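Local coordinates for penicillin-binding protein 1A (Mycobacterium tuberculosis, PDB 5CXW), which builds and cross-links cell-wall peptidoglycan, its penicillin-sensitive transpeptidase domain, the part in this model, joining the peptide subunits, at residues R210-A222 with W307-W320. Residues are numbered along the deposited sequence; the frame is centred on the assembly and turned at random.
Sequences RVIDMASAYATLA and WMVGYTPSLSTAVW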
ATOM      1  N   ARG A 210      -6.628   4.945  -0.976  1.00 12.02           N
ATOM      2  CA  ARG A 210      -5.617   5.800  -1.657  1.00 12.27           C
ATOM      3  C   ARG A 210      -4.249   5.124  -1.571  1.00 11.84           C
ATOM      4  O   ARG A 210      -3.952   4.369  -0.640  1.00 10.85           O
ATOM      5  CB  ARG A 210      -5.521   7.146  -0.966  1.00 13.04           C
ATOM      6  CG  ARG A 210      -6.839   7.920  -0.858  1.00 13.74           C
ATOM      7  CD  ARG A 210      -6.689   9.195  -0.016  1.00 14.72           C
ATOM      8  NE  ARG A 210      -6.524   8.832   1.398  1.00 14.69           N
ATOM      9  CZ  ARG A 210      -6.194   9.663   2.386  1.00 15.49           C
ATOM     10  NH1 ARG A 210      -6.046  10.952   2.167  1.00 16.19           N
ATOM     11  NH2 ARG A 210      -6.119   9.185   3.635  1.00 14.91           N
ATOM     12  N   VAL A 211      -3.386   5.493  -2.516  1.00 11.82           N
ATOM     13  CA  VAL A 211      -2.016   5.012  -2.535  1.00 11.73           C
ATOM     14  C   VAL A 211      -1.336   5.415  -1.218  1.00 11.66           C
ATOM     15  O   VAL A 211      -0.599   4.609  -0.620  1.00 11.23           O
ATOM     16  CB  VAL A 211      -1.274   5.603  -3.748  1.00 12.10           C
ATOM     17  CG1 VAL A 211       0.211   5.280  -3.743  1.00 12.22           C
ATOM     18  CG2 VAL A 211      -1.847   5.119  -5.074  1.00 12.08           C
ATOM     19  N   ILE A 212      -1.570   6.660  -0.730  1.00 11.99           N
ATOM     20  CA  ILE A 212      -0.982   7.031   0.554  1.00 12.08           C
ATOM     21  C   ILE A 212      -1.436   6.156   1.711  1.00 11.64           C
ATOM     22  O   ILE A 212      -0.615   5.817   2.564  1.00 11.78           O
ATOM     23  CB  ILE A 212      -1.129   8.549   0.893  1.00 13.12           C
ATOM     24  CG1 ILE A 212      -0.415   8.894   2.207  1.00 13.46           C
ATOM     25  CG2 ILE A 212      -2.601   9.004   0.907  1.00 13.45           C
ATOM     26  CD1 ILE A 212       0.016  10.372   2.223  1.00 14.15           C
ATOM     27  N   ASP A 213      -2.701   5.729   1.719  1.00 11.41           N
ATOM     28  CA  ASP A 213      -3.222   4.842   2.766  1.00 11.25           C
ATOM     29  C   ASP A 213      -2.466   3.514   2.735  1.00 10.35           C
ATOM     30  O   ASP A 213      -2.111   2.990   3.755  1.00  9.72           O
ATOM     31  CB  ASP A 213      -4.717   4.509   2.536  1.00 11.63           C
ATOM     32  CG  ASP A 213      -5.646   5.709   2.775  1.00 12.86           C
ATOM     33  OD1 ASP A 213      -5.532   6.340   3.849  1.00 13.87           O
ATOM     34  OD2 ASP A 213      -6.548   5.946   1.933  1.00 13.32           O
ATOM     35  N   MET A 214      -2.247   2.979   1.546  1.00 10.23           N
ATOM     36  CA  MET A 214      -1.560   1.675   1.432  1.00 10.10           C
ATOM     37  C   MET A 214      -0.082   1.773   1.930  1.00 10.13           C
ATOM     38  O   MET A 214       0.384   0.915   2.674  1.00  9.89           O
ATOM     39  CB  MET A 214      -1.601   1.136   0.003  1.00 10.33           C
ATOM     40  CG  MET A 214      -2.992   0.723  -0.458  1.00 10.63           C
ATOM     41  SD  MET A 214      -3.713  -0.610   0.525  1.00 10.71           S
ATOM     42  CE  MET A 214      -2.731  -1.971  -0.042  1.00 11.35           C
ATOM     43  N   ALA A 215       0.612   2.858   1.563  1.00 10.49           N
ATOM     44  CA  ALA A 215       1.967   3.036   2.017  1.00 10.52           C
ATOM     45  C   ALA A 215       2.014   3.145   3.532  1.00 10.27           C
ATOM     46  O   ALA A 215       2.890   2.536   4.208  1.00 10.44           O
ATOM     47  CB  ALA A 215       2.604   4.259   1.380  1.00 11.14           C
ATOM     48  N   SER A 216       1.055   3.886   4.079  1.00 10.12           N
ATOM     49  CA  SER A 216       0.987   4.091   5.533  1.00 10.44           C
ATOM     50  C   SER A 216       0.666   2.804   6.261  1.00 10.01           C
ATOM     51  O   SER A 216       1.301   2.472   7.297  1.00  9.89           O
ATOM     52  CB  SER A 216      -0.056   5.165   5.828  1.00 10.89           C
ATOM     53  OG  SER A 216      -0.286   5.319   7.223  1.00 11.13           O
ATOM     54  N   ALA A 217      -0.345   2.057   5.811  1.00  9.78           N
ATOM     55  CA  ALA A 217      -0.705   0.812   6.464  1.00  9.63           C
ATOM     56  C   ALA A 217       0.427  -0.228   6.435  1.00  9.53           C
ATOM     57  O   ALA A 217       0.672  -0.936   7.426  1.00  9.44           O
ATOM     58  CB  ALA A 217      -2.019   0.232   5.877  1.00  9.33           C
ATOM     59  N   TYR A 218       1.098  -0.334   5.312  1.00  9.54           N
ATOM     60  CA  TYR A 218       2.257  -1.249   5.188  1.00 10.02           C
ATOM     61  C   TYR A 218       3.446  -0.733   6.056  1.00  9.98           C
ATOM     62  O   TYR A 218       4.184  -1.527   6.665  1.00 10.29           O
ATOM     63  CB  TYR A 218       2.660  -1.444   3.757  1.00  9.95           C
ATOM     64  CG  TYR A 218       1.894  -2.457   2.959  1.00  9.65           C
ATOM     65  CD1 TYR A 218       0.485  -2.495   2.966  1.00  9.71           C
ATOM     66  CD2 TYR A 218       2.551  -3.380   2.135  1.00  9.98           C
ATOM     67  CE1 TYR A 218      -0.211  -3.412   2.180  1.00  9.28           C
ATOM     68  CE2 TYR A 218       1.877  -4.238   1.324  1.00  9.90           C
ATOM     69  CZ  TYR A 218       0.494  -4.259   1.341  1.00  9.85           C
ATOM     70  OH  TYR A 218      -0.231  -5.158   0.535  1.00 10.49           O
ATOM     71  N   ALA A 219       3.546   0.609   6.235  1.00 10.16           N
ATOM     72  CA  ALA A 219       4.543   1.175   7.185  1.00 10.20           C
ATOM     73  C   ALA A 219       4.286   0.663   8.608  1.00 10.06           C
ATOM     74  O   ALA A 219       5.211   0.335   9.342  1.00 10.24           O
ATOM     75  CB  ALA A 219       4.590   2.682   7.081  1.00 10.53           C
ATOM     76  N   THR A 220       3.020   0.532   8.996  1.00  9.86           N
ATOM     77  CA  THR A 220       2.688   0.036  10.308  1.00  9.93           C
ATOM     78  C   THR A 220       3.191  -1.401  10.469  1.00  9.96           C
ATOM     79  O   THR A 220       3.721  -1.786  11.537  1.00  9.94           O
ATOM     80  CB  THR A 220       1.161   0.145  10.531  1.00  9.82           C
ATOM     81  OG1 THR A 220       0.784   1.525  10.485  1.00 10.68           O
ATOM     82  CG2 THR A 220       0.708  -0.452  11.842  1.00 10.18           C
ATOM     83  N   LEU A 221       3.017  -2.196   9.412  1.00  9.87           N
ATOM     84  CA  LEU A 221       3.574  -3.546   9.403  1.00  9.99           C
ATOM     85  C   LEU A 221       5.106  -3.533   9.536  1.00 10.29           C
ATOM     86  O   LEU A 221       5.671  -4.298  10.346  1.00 10.28           O
ATOM     87  CB  LEU A 221       3.116  -4.328   8.183  1.00 10.43           C
ATOM     88  CG  LEU A 221       1.624  -4.604   8.065  1.00 10.71           C
ATOM     89  CD1 LEU A 221       1.332  -5.159   6.682  1.00 11.14           C
ATOM     90  CD2 LEU A 221       1.183  -5.557   9.155  1.00 10.98           C
ATOM     91  N   ALA A 222       5.734  -2.648   8.769  1.00 10.23           N
ATOM     92  CA  ALA A 222       7.212  -2.509   8.735  1.00 10.70           C
ATOM     93  C   ALA A 222       7.756  -2.121  10.104  1.00 11.13           C
ATOM     94  O   ALA A 222       8.875  -2.502  10.484  1.00 11.88           O
ATOM     95  CB  ALA A 222       7.619  -1.487   7.693  1.00 10.71           C
ATOM     96  N   TRP A 307      -0.833  -2.868  -8.915  1.00 10.46           N
ATOM     97  CA  TRP A 307      -0.190  -2.400  -7.724  1.00 10.28           C
ATOM     98  C   TRP A 307       1.051  -3.202  -7.298  1.00  9.95           C
ATOM     99  O   TRP A 307       1.077  -4.444  -7.422  1.00  9.48           O
ATOM    100  CB  TRP A 307      -1.139  -2.543  -6.533  1.00 10.25           C
ATOM    101  CG  TRP A 307      -2.332  -1.653  -6.498  1.00 10.57           C
ATOM    102  CD1 TRP A 307      -3.504  -1.792  -7.217  1.00 10.83           C
ATOM    103  CD2 TRP A 307      -2.452  -0.452  -5.735  1.00 10.46           C
ATOM    104  NE1 TRP A 307      -4.367  -0.734  -6.893  1.00 10.90           N
ATOM    105  CE2 TRP A 307      -3.763   0.063  -5.956  1.00 10.91           C
ATOM    106  CE3 TRP A 307      -1.605   0.211  -4.822  1.00 10.60           C
ATOM    107  CZ2 TRP A 307      -4.222   1.193  -5.333  1.00 11.16           C
ATOM    108  CZ3 TRP A 307      -2.075   1.364  -4.170  1.00 10.75           C
ATOM    109  CH2 TRP A 307      -3.379   1.853  -4.446  1.00 11.28           C
ATOM    110  N   MET A 308       2.012  -2.528  -6.684  1.00  9.96           N
ATOM    111  CA  MET A 308       3.022  -3.182  -5.877  1.00  9.99           C
ATOM    112  C   MET A 308       3.217  -2.338  -4.644  1.00  9.52           C
ATOM    113  O   MET A 308       3.519  -1.116  -4.754  1.00  9.86           O
ATOM    114  CB  MET A 308       4.356  -3.338  -6.611  1.00 10.82           C
ATOM    115  CG  MET A 308       5.495  -3.963  -5.793  1.00 11.30           C
ATOM    116  SD  MET A 308       5.010  -5.551  -5.064  1.00 11.67           S
ATOM    117  CE  MET A 308       6.350  -6.648  -5.585  1.00 12.38           C
ATOM    118  N   VAL A 309       3.050  -2.961  -3.467  1.00  9.27           N
ATOM    119  CA  VAL A 309       3.275  -2.304  -2.186  1.00  9.55           C
ATOM    120  C   VAL A 309       4.245  -3.115  -1.354  1.00  9.61           C
ATOM    121  O   VAL A 309       4.105  -4.299  -1.211  1.00  9.23           O
ATOM    122  CB  VAL A 309       1.946  -2.091  -1.434  1.00  9.56           C
ATOM    123  CG1 VAL A 309       2.150  -1.149  -0.256  1.00  9.90           C
ATOM    124  CG2 VAL A 309       0.883  -1.569  -2.326  1.00  9.94           C
ATOM    125  N   GLY A 310       5.314  -2.502  -0.858  1.00  9.82           N
ATOM    126  CA  GLY A 310       6.234  -3.257  -0.048  1.00  9.90           C
ATOM    127  C   GLY A 310       7.242  -2.372   0.650  1.00 10.45           C
ATOM    128  O   GLY A 310       7.370  -1.174   0.349  1.00 10.64           O
ATOM    129  N   TYR A 311       7.929  -2.994   1.593  1.00  9.95           N
ATOM    130  CA  TYR A 311       8.738  -2.291   2.575  1.00 10.40           C
ATOM    131  C   TYR A 311       9.989  -2.994   3.023  1.00 10.91           C
ATOM    132  O   TYR A 311      10.148  -4.208   2.857  1.00 10.33           O
ATOM    133  CB  TYR A 311       7.851  -1.987   3.816  1.00 10.11           C
ATOM    134  CG  TYR A 311       7.246  -3.176   4.530  1.00  9.85           C
ATOM    135  CD1 TYR A 311       7.920  -3.906   5.524  1.00  9.93           C
ATOM    136  CD2 TYR A 311       5.946  -3.590   4.207  1.00  9.51           C
ATOM    137  CE1 TYR A 311       7.288  -4.984   6.189  1.00  9.67           C
ATOM    138  CE2 TYR A 311       5.358  -4.638   4.850  1.00  9.74           C
ATOM    139  CZ  TYR A 311       6.010  -5.321   5.853  1.00  9.67           C
ATOM    140  OH  TYR A 311       5.348  -6.361   6.487  1.00  9.93           O
ATOM    141  N   THR A 312      10.897  -2.183   3.624  1.00 11.13           N
ATOM    142  CA  THR A 312      11.902  -2.611   4.525  1.00 11.41           C
ATOM    143  C   THR A 312      11.557  -1.979   5.863  1.00 11.31           C
ATOM    144  O   THR A 312      10.627  -1.213   5.952  1.00 10.55           O
ATOM    145  CB  THR A 312      13.288  -2.147   4.048  1.00 12.36           C
ATOM    146  OG1 THR A 312      13.419  -0.759   4.306  1.00 12.93           O
ATOM    147  CG2 THR A 312      13.481  -2.459   2.636  1.00 12.35           C
ATOM    148  N   PRO A 313      12.311  -2.264   6.921  1.00 12.19           N
ATOM    149  CA  PRO A 313      11.965  -1.601   8.189  1.00 12.73           C
ATOM    150  C   PRO A 313      12.084  -0.065   8.159  1.00 13.53           C
ATOM    151  O   PRO A 313      11.530   0.628   9.033  1.00 13.99           O
ATOM    152  CB  PRO A 313      12.973  -2.227   9.177  1.00 13.00           C
ATOM    153  CG  PRO A 313      13.302  -3.560   8.549  1.00 12.82           C
ATOM    154  CD  PRO A 313      13.334  -3.310   7.093  1.00 12.35           C
ATOM    155  N   SER A 314      12.778   0.478   7.166  1.00 13.93           N
ATOM    156  CA  SER A 314      13.073   1.907   7.075  1.00 14.24           C
ATOM    157  C   SER A 314      12.323   2.644   5.950  1.00 13.69           C
ATOM    158  O   SER A 314      12.440   3.842   5.859  1.00 14.21           O
ATOM    159  CB  SER A 314      14.579   2.099   6.969  1.00 15.54           C
ATOM    160  OG  SER A 314      15.202   1.734   8.210  1.00 16.28           O
ATOM    161  N   LEU A 315      11.541   1.949   5.119  1.00 13.04           N
ATOM    162  CA  LEU A 315      10.818   2.590   4.042  1.00 12.56           C
ATOM    163  C   LEU A 315       9.718   1.706   3.514  1.00 11.65           C
ATOM    164  O   LEU A 315       9.926   0.542   3.234  1.00 10.85           O
ATOM    165  CB  LEU A 315      11.731   3.041   2.895  1.00 13.33           C
ATOM    166  CG  LEU A 315      11.116   4.119   2.004  1.00 13.75           C
ATOM    167  CD1 LEU A 315      10.963   5.450   2.741  1.00 14.03           C
ATOM    168  CD2 LEU A 315      12.080   4.303   0.836  1.00 14.62           C
ATOM    169  N   SER A 316       8.512   2.279   3.445  1.00 11.04           N
ATOM    170  CA  SER A 316       7.349   1.596   2.875  1.00 10.68           C
ATOM    171  C   SER A 316       6.862   2.332   1.683  1.00 10.84           C
ATOM    172  O   SER A 316       6.558   3.531   1.766  1.00 11.45           O
ATOM    173  CB  SER A 316       6.204   1.542   3.911  1.00 10.76           C
ATOM    174  OG  SER A 316       5.039   0.959   3.285  1.00 10.65           O
ATOM    175  N   THR A 317       6.807   1.649   0.542  1.00 10.76           N
ATOM    176  CA  THR A 317       6.447   2.296  -0.712  1.00 10.89           C
ATOM    177  C   THR A 317       5.270   1.556  -1.391  1.00 10.54           C
ATOM    178  O   THR A 317       5.283   0.320  -1.550  1.00 10.22           O
ATOM    179  CB  THR A 317       7.644   2.366  -1.683  1.00 11.04           C
ATOM    180  OG1 THR A 317       8.716   3.118  -1.075  1.00 11.45           O
ATOM    181  CG2 THR A 317       7.237   3.068  -3.003  1.00 11.23           C
ATOM    182  N   ALA A 318       4.256   2.340  -1.767  1.00 10.67           N
ATOM    183  CA  ALA A 318       3.136   1.865  -2.525  1.00 10.44           C
ATOM    184  C   ALA A 318       3.190   2.474  -3.947  1.00 10.74           C
ATOM    185  O   ALA A 318       3.427   3.658  -4.118  1.00 11.61           O
ATOM    186  CB  ALA A 318       1.828   2.299  -1.867  1.00 10.39           C
ATOM    187  N   VAL A 319       2.917   1.634  -4.940  1.00 10.84           N
ATOM    188  CA  VAL A 319       2.854   2.060  -6.332  1.00 11.36           C
ATOM    189  C   VAL A 319       1.590   1.508  -6.951  1.00 11.10           C
ATOM    190  O   VAL A 319       1.306   0.314  -6.887  1.00 10.18           O
ATOM    191  CB  VAL A 319       4.009   1.504  -7.159  1.00 11.66           C
ATOM    192  CG1 VAL A 319       3.921   1.967  -8.610  1.00 12.44           C
ATOM    193  CG2 VAL A 319       5.391   1.897  -6.530  1.00 11.96           C
ATOM    194  N   TRP A 320       0.911   2.422  -7.647  1.00 11.41           N
ATOM    195  CA  TRP A 320      -0.257   2.137  -8.489  1.00 11.71           C
ATOM    196  C   TRP A 320       0.057   2.581  -9.915  1.00 12.35           C
ATOM    197  O   TRP A 320       0.697   3.597 -10.126  1.00 12.29           O
ATOM    198  CB  TRP A 320      -1.468   2.883  -7.955  1.00 11.72           C
ATOM    199  CG  TRP A 320      -2.653   2.947  -8.911  1.00 12.00           C
ATOM    200  CD1 TRP A 320      -3.673   2.024  -9.012  1.00 12.06           C
ATOM    201  CD2 TRP A 320      -2.961   3.978  -9.855  1.00 12.71           C
ATOM    202  NE1 TRP A 320      -4.588   2.437  -9.953  1.00 12.23           N
ATOM    203  CE2 TRP A 320      -4.161   3.617 -10.504  1.00 12.74           C
ATOM    204  CE3 TRP A 320      -2.346   5.181 -10.218  1.00 13.41           C
ATOM    205  CZ2 TRP A 320      -4.782   4.448 -11.451  1.00 13.77           C
ATOM    206  CZ3 TRP A 320      -2.936   5.974 -11.168  1.00 13.97           C
ATOM    207  CH2 TRP A 320      -4.164   5.603 -11.782  1.00 14.40           C
TER
HETATM  208  O   HOH W   1      10.646  -0.198  11.446  1.00 17.57           O
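Ala215 O accepts two hydrogen bonds: one from Ala219 N in the next helical turn, the other from Ser316 OG at 2.8 Å, which arrives in the carbonyl plane on a lone pair. Ser316 carries OG anti to its backbone N (chi1 175°), which aims the hydroxyl at the helix. Val309 CG1 sits over one face of the Tyr218 ring, 3.4 Å from the ring centroid, a CH-pi contact; the phenol OH is hydrogen-bonded to Ser98 O, next to Ser97, the probable acyl-ester nucleophile. Small residues let the backbones come close, with Ala318 CB 3.9 Å from Ala215 CB. Near the 312-315 turn, the Tyr311 ring packs against the last turn of the helix, Tyr218 O and Ala222 N over one face, and Ala222 CB presses on its CD1 at 3.3 Å. At the other end, Val211 CG2 touches both Trp307 CH2 and Trp320 CB, each 3.7 Å away, while Met214 CG packs on Trp307 CZ3. A water donates to Ala222 O and Pro313 O, bridging helix and turn. With one direct hydrogen bond, the fit of helix 211-222 on the antiparallel transpeptidase sheet rests largely on apolar shape, Ser316 adding a local polar link.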